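Local coordinates for protein 6-carboxyhexanoate--CoA ligase (Aquifex aeolicus, PDB 5TVA) that belongs to the 6-carboxyhexanoate--CoA ligase (BioW) family and binds coenzyme A and adenosine monophosphate, at residues R9-G14 / F43-V48; S18-I23 / L37-E42. One frame throughout, in Å; residues are numbered along the deposited sequence. Where two conformers were deposited one is given.

Contact 1: R9-G14 / F43-V48. With COA (coenzyme A), chain D.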
loop_
_atom_site.group_PDB
_atom_site.type_symbol
_atom_site.label_atom_id
_atom_site.label_comp_id
_atom_site.label_asym_id
_atom_site.label_seq_id
_atom_site.Cartn_x
_atom_site.Cartn_y
_atom_site.Cartn_z
ATOM N N ARG A 9 -5.484 -14.837 -0.717
ATOM C CA ARG A 9 -4.842 -14.534 -1.989
ATOM C C ARG A 9 -5.422 -15.464 -3.045
ATOM O O ARG A 9 -5.830 -16.588 -2.734
ATOM C CB ARG A 9 -3.333 -14.717 -1.916
ATOM C CG ARG A 9 -2.920 -16.173 -1.735
ATOM C CD ARG A 9 -1.432 -16.290 -1.529
ATOM N NE ARG A 9 -0.954 -17.654 -1.728
ATOM C CZ ARG A 9 -0.684 -18.490 -0.731
ATOM N NH1 ARG A 9 -0.840 -18.091 0.527
ATOM N NH2 ARG A 9 -0.263 -19.716 -0.983
ATOM N N ALA A 10 -5.474 -14.989 -4.292
ATOM C CA ALA A 10 -6.062 -15.762 -5.387
ATOM C C ALA A 10 -5.266 -15.535 -6.661
ATOM O O ALA A 10 -4.798 -14.423 -6.918
ATOM C CB ALA A 10 -7.534 -15.403 -5.621
ATOM N N GLN A 11 -5.091 -16.604 -7.435
ATOM C CA GLN A 11 -4.339 -16.596 -8.680
ATOM C C GLN A 11 -5.244 -16.984 -9.841
ATOM O O GLN A 11 -6.283 -17.629 -9.666
ATOM C CB GLN A 11 -3.138 -17.568 -8.643
ATOM C CG GLN A 11 -1.972 -17.068 -7.833
ATOM C CD GLN A 11 -0.802 -18.025 -7.845
ATOM O OE1 GLN A 11 -0.973 -19.239 -8.016
ATOM N NE2 GLN A 11 0.406 -17.482 -7.676
ATOM N N LYS A 12 -4.823 -16.589 -11.036
ATOM C CA LYS A 12 -5.445 -17.034 -12.273
ATOM C C LYS A 12 -4.347 -17.138 -13.316
ATOM O O LYS A 12 -3.636 -16.159 -13.559
ATOM C CB LYS A 12 -6.547 -16.084 -12.738
ATOM C CG LYS A 12 -7.630 -16.822 -13.489
ATOM C CD LYS A 12 -8.144 -16.054 -14.704
ATOM C CE LYS A 12 -9.016 -16.938 -15.613
ATOM N NZ LYS A 12 -8.800 -16.658 -17.075
ATOM N N ASN A 13 -4.198 -18.326 -13.907
ATOM C CA ASN A 13 -3.145 -18.591 -14.884
ATOM C C ASN A 13 -1.772 -18.275 -14.310
ATOM O O ASN A 13 -0.921 -17.699 -14.987
ATOM C CB ASN A 13 -3.366 -17.803 -16.182
ATOM C CG ASN A 13 -4.735 -18.045 -16.802
ATOM O OD1 ASN A 13 -5.488 -17.103 -17.065
ATOM N ND2 ASN A 13 -5.058 -19.306 -17.049
ATOM N N GLY A 14 -1.552 -18.649 -13.045
ATOM C CA GLY A 14 -0.310 -18.341 -12.356
ATOM C C GLY A 14 -0.131 -16.889 -11.949
ATOM O O GLY A 14 0.854 -16.577 -11.267
ATOM N N PHE A 43 -10.751 -17.082 -10.729
ATOM C CA PHE A 43 -9.499 -17.558 -10.162
ATOM C C PHE A 43 -9.450 -19.060 -10.356
ATOM O O PHE A 43 -10.487 -19.717 -10.389
ATOM C CB PHE A 43 -9.375 -17.227 -8.671
ATOM C CG PHE A 43 -10.424 -17.891 -7.802
ATOM C CD1 PHE A 43 -11.669 -17.288 -7.588
ATOM C CD2 PHE A 43 -10.159 -19.109 -7.187
ATOM C CE1 PHE A 43 -12.637 -17.893 -6.771
ATOM C CE2 PHE A 43 -11.122 -19.728 -6.380
ATOM C CZ PHE A 43 -12.363 -19.121 -6.169
ATOM N N ASP A 44 -8.245 -19.597 -10.505
ATOM C CA ASP A 44 -8.000 -21.030 -10.535
ATOM C C ASP A 44 -7.425 -21.559 -9.225
ATOM O O ASP A 44 -7.353 -22.782 -9.035
ATOM C CB ASP A 44 -7.030 -21.377 -11.673
ATOM C CG ASP A 44 -7.393 -20.706 -12.987
ATOM O OD1 ASP A 44 -8.364 -21.146 -13.638
ATOM O OD2 ASP A 44 -6.691 -19.755 -13.387
ATOM N N PHE A 45 -6.967 -20.674 -8.338
ATOM C CA PHE A 45 -6.414 -21.080 -7.050
ATOM C C PHE A 45 -6.678 -19.973 -6.044
ATOM O O PHE A 45 -6.497 -18.796 -6.357
ATOM C CB PHE A 45 -4.904 -21.362 -7.116
ATOM C CG PHE A 45 -4.278 -21.642 -5.770
ATOM C CD1 PHE A 45 -4.381 -22.894 -5.179
ATOM C CD2 PHE A 45 -3.593 -20.644 -5.084
ATOM C CE1 PHE A 45 -3.788 -23.151 -3.934
ATOM C CE2 PHE A 45 -3.002 -20.894 -3.846
ATOM C CZ PHE A 45 -3.110 -22.142 -3.268
ATOM N N MET A 46 -7.121 -20.355 -4.843
ATOM C CA MET A 46 -7.280 -19.407 -3.750
ATOM C C MET A 46 -6.806 -20.037 -2.448
ATOM O O MET A 46 -7.081 -21.207 -2.174
ATOM C CB MET A 46 -8.730 -18.939 -3.598
ATOM C CG MET A 46 -8.928 -18.021 -2.409
ATOM S SD MET A 46 -10.672 -17.741 -2.040
ATOM C CE MET A 46 -11.060 -16.692 -3.430
ATOM N N ASN A 47 -6.092 -19.259 -1.649
ATOM C CA ASN A 47 -5.702 -19.676 -0.310
ATOM C C ASN A 47 -6.300 -18.716 0.699
ATOM O O ASN A 47 -6.294 -17.497 0.484
ATOM C CB ASN A 47 -4.177 -19.709 -0.142
ATOM C CG ASN A 47 -3.744 -20.566 1.038
ATOM O OD1 ASN A 47 -3.700 -21.790 0.927
ATOM N ND2 ASN A 47 -3.423 -19.937 2.169
ATOM N N VAL A 48 -6.846 -19.267 1.777
ATOM C CA VAL A 48 -7.330 -18.485 2.909
ATOM C C VAL A 48 -6.638 -18.985 4.181
ATOM O O VAL A 48 -6.665 -20.188 4.462
ATOM C CB VAL A 48 -8.856 -18.604 3.048
ATOM C CG1 VAL A 48 -9.352 -17.772 4.223
ATOM C CG2 VAL A 48 -9.572 -18.215 1.705
HETATM N N1A COA D . 1.014 -9.785 -4.833
HETATM C C2A COA D . 1.598 -10.785 -5.509
HETATM N N3A COA D . 1.777 -11.981 -4.962
HETATM C C4A COA D . 1.399 -12.214 -3.690
HETATM C C5A COA D . 0.789 -11.198 -2.951
HETATM C C6A COA D . 0.605 -9.945 -3.590
HETATM N N6A COA D . -0.040 -8.809 -2.815
HETATM N N7A COA D . 0.491 -11.674 -1.740
HETATM C C8A COA D . 0.889 -12.930 -1.693
HETATM N N9A COA D . 1.408 -13.280 -2.872
HETATM C C1B COA D . 2.012 -14.634 -3.036
HETATM C C2B COA D . 2.637 -15.138 -4.018
HETATM O O2B COA D . 3.605 -14.245 -4.657
HETATM C C3B COA D . 3.508 -16.130 -2.986
HETATM O O3B COA D . 4.410 -15.253 -2.258
HETATM P P3B COA D . 6.079 -15.109 -2.383
HETATM O O7A COA D . 6.594 -15.011 -0.979
HETATM O O8A COA D . 6.724 -16.259 -3.094
HETATM O O9A COA D . 6.460 -13.842 -3.103
HETATM C C4B COA D . 2.612 -16.666 -2.206
HETATM O O4B COA D . 1.290 -15.865 -2.443
HETATM C C5B COA D . 2.955 -16.647 -0.640
HETATM O O5B COA D . 2.694 -15.399 -0.092
HETATM P P1A COA D . 2.135 -15.134 1.464
HETATM O O1A COA D . 3.105 -14.189 2.186
HETATM O O2A COA D . 1.948 -16.408 2.252
HETATM O O3A COA D . 0.701 -14.335 1.335
HETATM P P2A COA D . -0.553 -14.294 2.460
HETATM O O4A COA D . -1.357 -15.584 2.249
HETATM O O5A COA D . -0.016 -14.326 3.899
HETATM O O6A COA D . -1.480 -12.921 2.130
HETATM C CBP COA D . -1.979 -10.497 1.387
HETATM C CCP COA D . -0.900 -11.611 1.826
HETATM C CDP COA D . -2.500 -10.812 -0.040
HETATM C CEP COA D . -3.234 -10.631 2.277
HETATM C CAP COA D . -1.335 -9.004 1.465
HETATM O OAP COA D . -0.887 -8.545 0.245
HETATM C C9P COA D . -2.278 -7.887 1.993
HETATM O O9P COA D . -2.316 -7.591 3.168
HETATM N N8P COA D . -3.139 -7.147 1.075
HETATM C C7P COA D . -4.076 -6.083 1.560
HETATM C C6P COA D . -3.749 -4.707 0.998
HETATM C C5P COA D . -3.853 -4.583 -0.563
HETATM O O5P COA D . -3.361 -5.371 -1.278
HETATM N N4P COA D . -4.582 -3.416 -1.123
HETATM C C3P COA D . -4.725 -3.281 -2.630
HETATM C C2P COA D . -5.164 -1.847 -2.946
HETATM S S1P COA D . -3.947 -0.785 -2.109
#
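R9 and N47 run alongside each other on one face of an antiparallel strand pair, their guanidinium and amide planes stacked 24° apart. The R9 chain leaves the backbone with CG tucked between N and the carbonyl carbon (chi1 68°) and then runs extended to NE, which spreads the guanidinium over its neighbour. N47 CB sits beneath the centre of one face, 3.7 Å from R9 CZ, while the ribose carbon C4B of coenzyme A covers the opposite face towards its rim. Sandwiched in this way, the group uses an edge for bonding: R9 NH1 donates to the coenzyme A oxygen O4A at 3.1 Å, and the positive charge probably helps to offset that of the phosphates; K49 NZ is also hydrogen-bonded to the ligand. R9 NH2 meets the F45 ring at its edge, and Q11 extends alongside F45 on the same face.

These strands are the central 3-12 and the outer 45-52 of a three-stranded antiparallel sheet. R9 and N47 form a hydrogen-bonded pair, with N47 N reaching R9 O at 2.9 Å; Q11 N donates to F45 O at 2.8 Å. A classic beta bulge follows, D44 and F45 both facing Q11: D44 N binds Q11 O at 2.9 Å, whereas the bond from F45 N to the same oxygen is weak.

On the other face A10 CB packs against M46 CB and F43 CB, and M46 CE lies over one face of the F43 ring, off-centre. From the bulge itself the D44 carboxylate crosses K12 obliquely, and its OD2 accepts N13 N at 2.9 Å, nearly along the C-O axis, tying the turn after strand 3-12 to the residue just ahead of the other strand.

Contact 2: S18-I23 / L37-E42. With COA (coenzyme A), chain D.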
loop_
_atom_site.group_PDB
_atom_site.type_symbol
_atom_site.label_atom_id
_atom_site.label_comp_id
_atom_site.label_asym_id
_atom_site.label_seq_id
_atom_site.Cartn_x
_atom_site.Cartn_y
_atom_site.Cartn_z
ATOM N N SER A 18 -5.963 -11.191 -6.876
ATOM C CA SER A 18 -6.735 -10.674 -5.757
ATOM C C SER A 18 -6.029 -11.020 -4.454
ATOM O O SER A 18 -5.285 -12.002 -4.373
ATOM C CB SER A 18 -8.160 -11.229 -5.760
ATOM O OG SER A 18 -8.939 -10.585 -4.767
ATOM N N GLY A 19 -6.286 -10.213 -3.437
ATOM C CA GLY A 19 -5.674 -10.423 -2.136
ATOM C C GLY A 19 -6.187 -9.404 -1.140
ATOM O O GLY A 19 -6.356 -8.231 -1.482
ATOM N N ALA A 20 -6.449 -9.834 0.088
ATOM C CA ALA A 20 -7.075 -8.961 1.070
ATOM C C ALA A 20 -6.916 -9.617 2.430
ATOM O O ALA A 20 -6.733 -10.832 2.527
ATOM C CB ALA A 20 -8.569 -8.726 0.759
ATOM N N GLU A 21 -7.024 -8.803 3.472
ATOM C CA GLU A 21 -6.950 -9.273 4.843
ATOM C C GLU A 21 -8.022 -8.582 5.670
ATOM O O GLU A 21 -8.308 -7.394 5.465
ATOM C CB GLU A 21 -5.557 -9.016 5.454
ATOM C CG GLU A 21 -5.436 -9.404 6.927
ATOM C CD GLU A 21 -3.973 -9.441 7.400
ATOM O OE1 GLU A 21 -3.073 -9.130 6.591
ATOM O OE2 GLU A 21 -3.731 -9.819 8.570
ATOM N N ARG A 22 -8.632 -9.346 6.578
ATOM C CA ARG A 22 -9.556 -8.833 7.579
ATOM C C ARG A 22 -9.141 -9.353 8.953
ATOM O O ARG A 22 -8.742 -10.512 9.092
ATOM C CB ARG A 22 -11.003 -9.269 7.278
ATOM C CG ARG A 22 -11.486 -8.842 5.898
ATOM C CD ARG A 22 -11.931 -7.383 5.874
ATOM N NE ARG A 22 -12.414 -7.016 4.532
ATOM C CZ ARG A 22 -11.639 -6.532 3.564
ATOM N NH1 ARG A 22 -10.341 -6.312 3.789
ATOM N NH2 ARG A 22 -12.161 -6.240 2.382
ATOM N N ILE A 23 -9.255 -8.506 9.972
ATOM C CA ILE A 23 -8.936 -8.881 11.341
ATOM C C ILE A 23 -10.176 -8.578 12.154
ATOM O O ILE A 23 -10.553 -7.411 12.292
ATOM C CB ILE A 23 -7.723 -8.113 11.893
ATOM C CG1 ILE A 23 -6.552 -8.228 10.933
ATOM C CG2 ILE A 23 -7.377 -8.604 13.277
ATOM C CD1 ILE A 23 -5.372 -7.370 11.314
ATOM N N LEU A 37 -13.820 -14.810 0.154
ATOM C CA LEU A 37 -14.084 -15.861 -0.823
ATOM C C LEU A 37 -14.798 -15.301 -2.054
ATOM O O LEU A 37 -14.555 -15.741 -3.189
ATOM C CB LEU A 37 -14.919 -16.965 -0.175
ATOM C CG LEU A 37 -15.363 -18.068 -1.135
ATOM C CD1 LEU A 37 -14.190 -18.867 -1.694
ATOM C CD2 LEU A 37 -16.426 -18.963 -0.479
ATOM N N ASN A 38 -15.651 -14.310 -1.855
ATOM C CA ASN A 38 -16.419 -13.729 -2.952
ATOM C C ASN A 38 -15.653 -12.640 -3.681
ATOM O O ASN A 38 -16.158 -12.134 -4.687
ATOM C CB ASN A 38 -17.739 -13.151 -2.418
ATOM C CG ASN A 38 -18.740 -12.829 -3.536
ATOM O OD1 ASN A 38 -19.135 -13.708 -4.287
ATOM N ND2 ASN A 38 -19.114 -11.572 -3.661
ATOM N N ARG A 39 -14.441 -12.277 -3.202
ATOM C CA ARG A 39 -13.780 -11.070 -3.707
ATOM C C ARG A 39 -13.331 -11.179 -5.160
ATOM O O ARG A 39 -13.632 -10.264 -5.942
ATOM C CB ARG A 39 -12.606 -10.683 -2.794
ATOM C CG ARG A 39 -11.897 -9.362 -3.216
ATOM C CD ARG A 39 -10.816 -8.929 -2.203
ATOM N NE ARG A 39 -10.087 -7.711 -2.584
ATOM C CZ ARG A 39 -10.465 -6.481 -2.230
ATOM N NH1 ARG A 39 -11.576 -6.305 -1.522
ATOM N NH2 ARG A 39 -9.744 -5.422 -2.587
ATOM N N PRO A 40 -12.569 -12.183 -5.583
ATOM C CA PRO A 40 -12.177 -12.213 -6.998
ATOM C C PRO A 40 -13.285 -12.747 -7.900
ATOM O O PRO A 40 -14.070 -13.615 -7.518
ATOM C CB PRO A 40 -10.957 -13.141 -7.017
ATOM C CG PRO A 40 -11.133 -14.016 -5.838
ATOM C CD PRO A 40 -11.913 -13.251 -4.800
ATOM N N LYS A 41 -13.312 -12.235 -9.134
ATOM C CA LYS A 41 -14.304 -12.666 -10.120
ATOM C C LYS A 41 -13.972 -14.050 -10.671
ATOM O O LYS A 41 -14.806 -14.968 -10.646
ATOM C CB LYS A 41 -14.402 -11.638 -11.265
ATOM C CG LYS A 41 -14.829 -10.211 -10.886
ATOM C CD LYS A 41 -15.578 -10.241 -9.499
ATOM C CE LYS A 41 -16.976 -10.970 -9.433
ATOM N NZ LYS A 41 -17.250 -11.523 -8.050
ATOM N N GLU A 42 -12.759 -14.209 -11.192
ATOM C CA GLU A 42 -12.267 -15.464 -11.747
ATOM C C GLU A 42 -10.964 -15.801 -11.041
ATOM O O GLU A 42 -10.170 -14.904 -10.776
ATOM C CB GLU A 42 -12.030 -15.349 -13.272
ATOM C CG GLU A 42 -12.234 -16.633 -14.090
ATOM C CD GLU A 42 -13.434 -17.445 -13.629
ATOM O OE1 GLU A 42 -13.226 -18.599 -13.165
ATOM O OE2 GLU A 42 -14.579 -16.939 -13.744
HETATM N N1A COA D . 1.014 -9.785 -4.833
HETATM C C2A COA D . 1.598 -10.785 -5.509
HETATM N N3A COA D . 1.777 -11.981 -4.962
HETATM C C4A COA D . 1.399 -12.214 -3.690
HETATM C C5A COA D . 0.789 -11.198 -2.951
HETATM C C6A COA D . 0.605 -9.945 -3.590
HETATM N N6A COA D . -0.040 -8.809 -2.815
HETATM N N7A COA D . 0.491 -11.674 -1.740
HETATM C C8A COA D . 0.889 -12.930 -1.693
HETATM N N9A COA D . 1.408 -13.280 -2.872
HETATM C C1B COA D . 2.012 -14.634 -3.036
HETATM C C2B COA D . 2.637 -15.138 -4.018
HETATM O O2B COA D . 3.605 -14.245 -4.657
HETATM C C3B COA D . 3.508 -16.130 -2.986
HETATM O O3B COA D . 4.410 -15.253 -2.258
HETATM P P3B COA D . 6.079 -15.109 -2.383
HETATM O O7A COA D . 6.594 -15.011 -0.979
HETATM O O8A COA D . 6.724 -16.259 -3.094
HETATM O O9A COA D . 6.460 -13.842 -3.103
HETATM C C4B COA D . 2.612 -16.666 -2.206
HETATM O O4B COA D . 1.290 -15.865 -2.443
HETATM C C5B COA D . 2.955 -16.647 -0.640
HETATM O O5B COA D . 2.694 -15.399 -0.092
HETATM P P1A COA D . 2.135 -15.134 1.464
HETATM O O1A COA D . 3.105 -14.189 2.186
HETATM O O2A COA D . 1.948 -16.408 2.252
HETATM O O3A COA D . 0.701 -14.335 1.335
HETATM P P2A COA D . -0.553 -14.294 2.460
HETATM O O4A COA D . -1.357 -15.584 2.249
HETATM O O5A COA D . -0.016 -14.326 3.899
HETATM O O6A COA D . -1.480 -12.921 2.130
HETATM C CBP COA D . -1.979 -10.497 1.387
HETATM C CCP COA D . -0.900 -11.611 1.826
HETATM C CDP COA D . -2.500 -10.812 -0.040
HETATM C CEP COA D . -3.234 -10.631 2.277
HETATM C CAP COA D . -1.335 -9.004 1.465
HETATM O OAP COA D . -0.887 -8.545 0.245
HETATM C C9P COA D . -2.278 -7.887 1.993
HETATM O O9P COA D . -2.316 -7.591 3.168
HETATM N N8P COA D . -3.139 -7.147 1.075
HETATM C C7P COA D . -4.076 -6.083 1.560
HETATM C C6P COA D . -3.749 -4.707 0.998
HETATM C C5P COA D . -3.853 -4.583 -0.563
HETATM O O5P COA D . -3.361 -5.371 -1.278
HETATM N N4P COA D . -4.582 -3.416 -1.123
HETATM C C3P COA D . -4.725 -3.281 -2.630
HETATM C C2P COA D . -5.164 -1.847 -2.946
HETATM S S1P COA D . -3.947 -0.785 -2.109
HETATM O O HOH W 1 -7.499 -7.547 -4.497
#
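The R39 guanidinium carries the methyl group of A20 over one face and has a water at its edge, in plane, which accepts from R39 NE at 3.2 Å. S18 OG also lies at this edge, near the plane. The R22 guanidinium stands almost perpendicular to that of R39, the two planes 85° apart, and receives R39 NH1 at its own edge, 3.9 Å from R22 NH2. Two like charges so close would be expected to repel, but each has a carboxylate partner: R22 NH2 forms a salt bridge with E35 of helix 29-37, and R39 NH2 one with D162.

R39 reaches this position fully stretched, with CG anti to the backbone N (chi1 -177°) and the chain extended on to NE, so that its methylenes cross the strand, over S18 OG and the A20 methyl. S18 OG, itself anti to its backbone N, touches R39 CG at 3.6 Å, and A20 CB meets R39 CD at 3.7 Å. P40 packs beside them, its CB against S18 CB at 3.6 Å. The same water accepts from G19 N at 3.1 Å, and so bridges the strand backbone to R39 where the segments have no direct hydrogen bond. R22 bends at chi2 (-80°), which brings R22 NH1 back to E21 O at 2.8 Å, the donor standing above the carbonyl plane.

S18, A20 and R22 thus turn one face of the strand towards the loop 37-42 and helix 29-37. On the other side, G19 CA lies 3.8 Å from coenzyme A CDP, where a side chain would collide with the ligand. The arrangement is that of an edge strand in a small antiparallel sheet, one face covered by a helix and its following loop, the other lining the coenzyme A pocket.

In the fold
Contacts 1 and 2 share one antiparallel sheet in which strand 3-12 runs between 15-25 and 45-52, and the segments of contact 2 both fall between those of contact 1 in the sequence. Their centres are 10 Å apart. A probable hydrogen bond from A10 N to S18 O, 3.0 Å long, joins the two, and M46 CE packs on P40 CG at 3.6 Å, so that loop 37-42 meets both outer strands. Coenzyme A touches both: R9 of contact 1 holds its diphosphate, while G19, A20 and E21 of contact 2 line its pantetheine part. The bound AMP lies farther off, about 10 Å from the R9 side chain and 8 Å from G19.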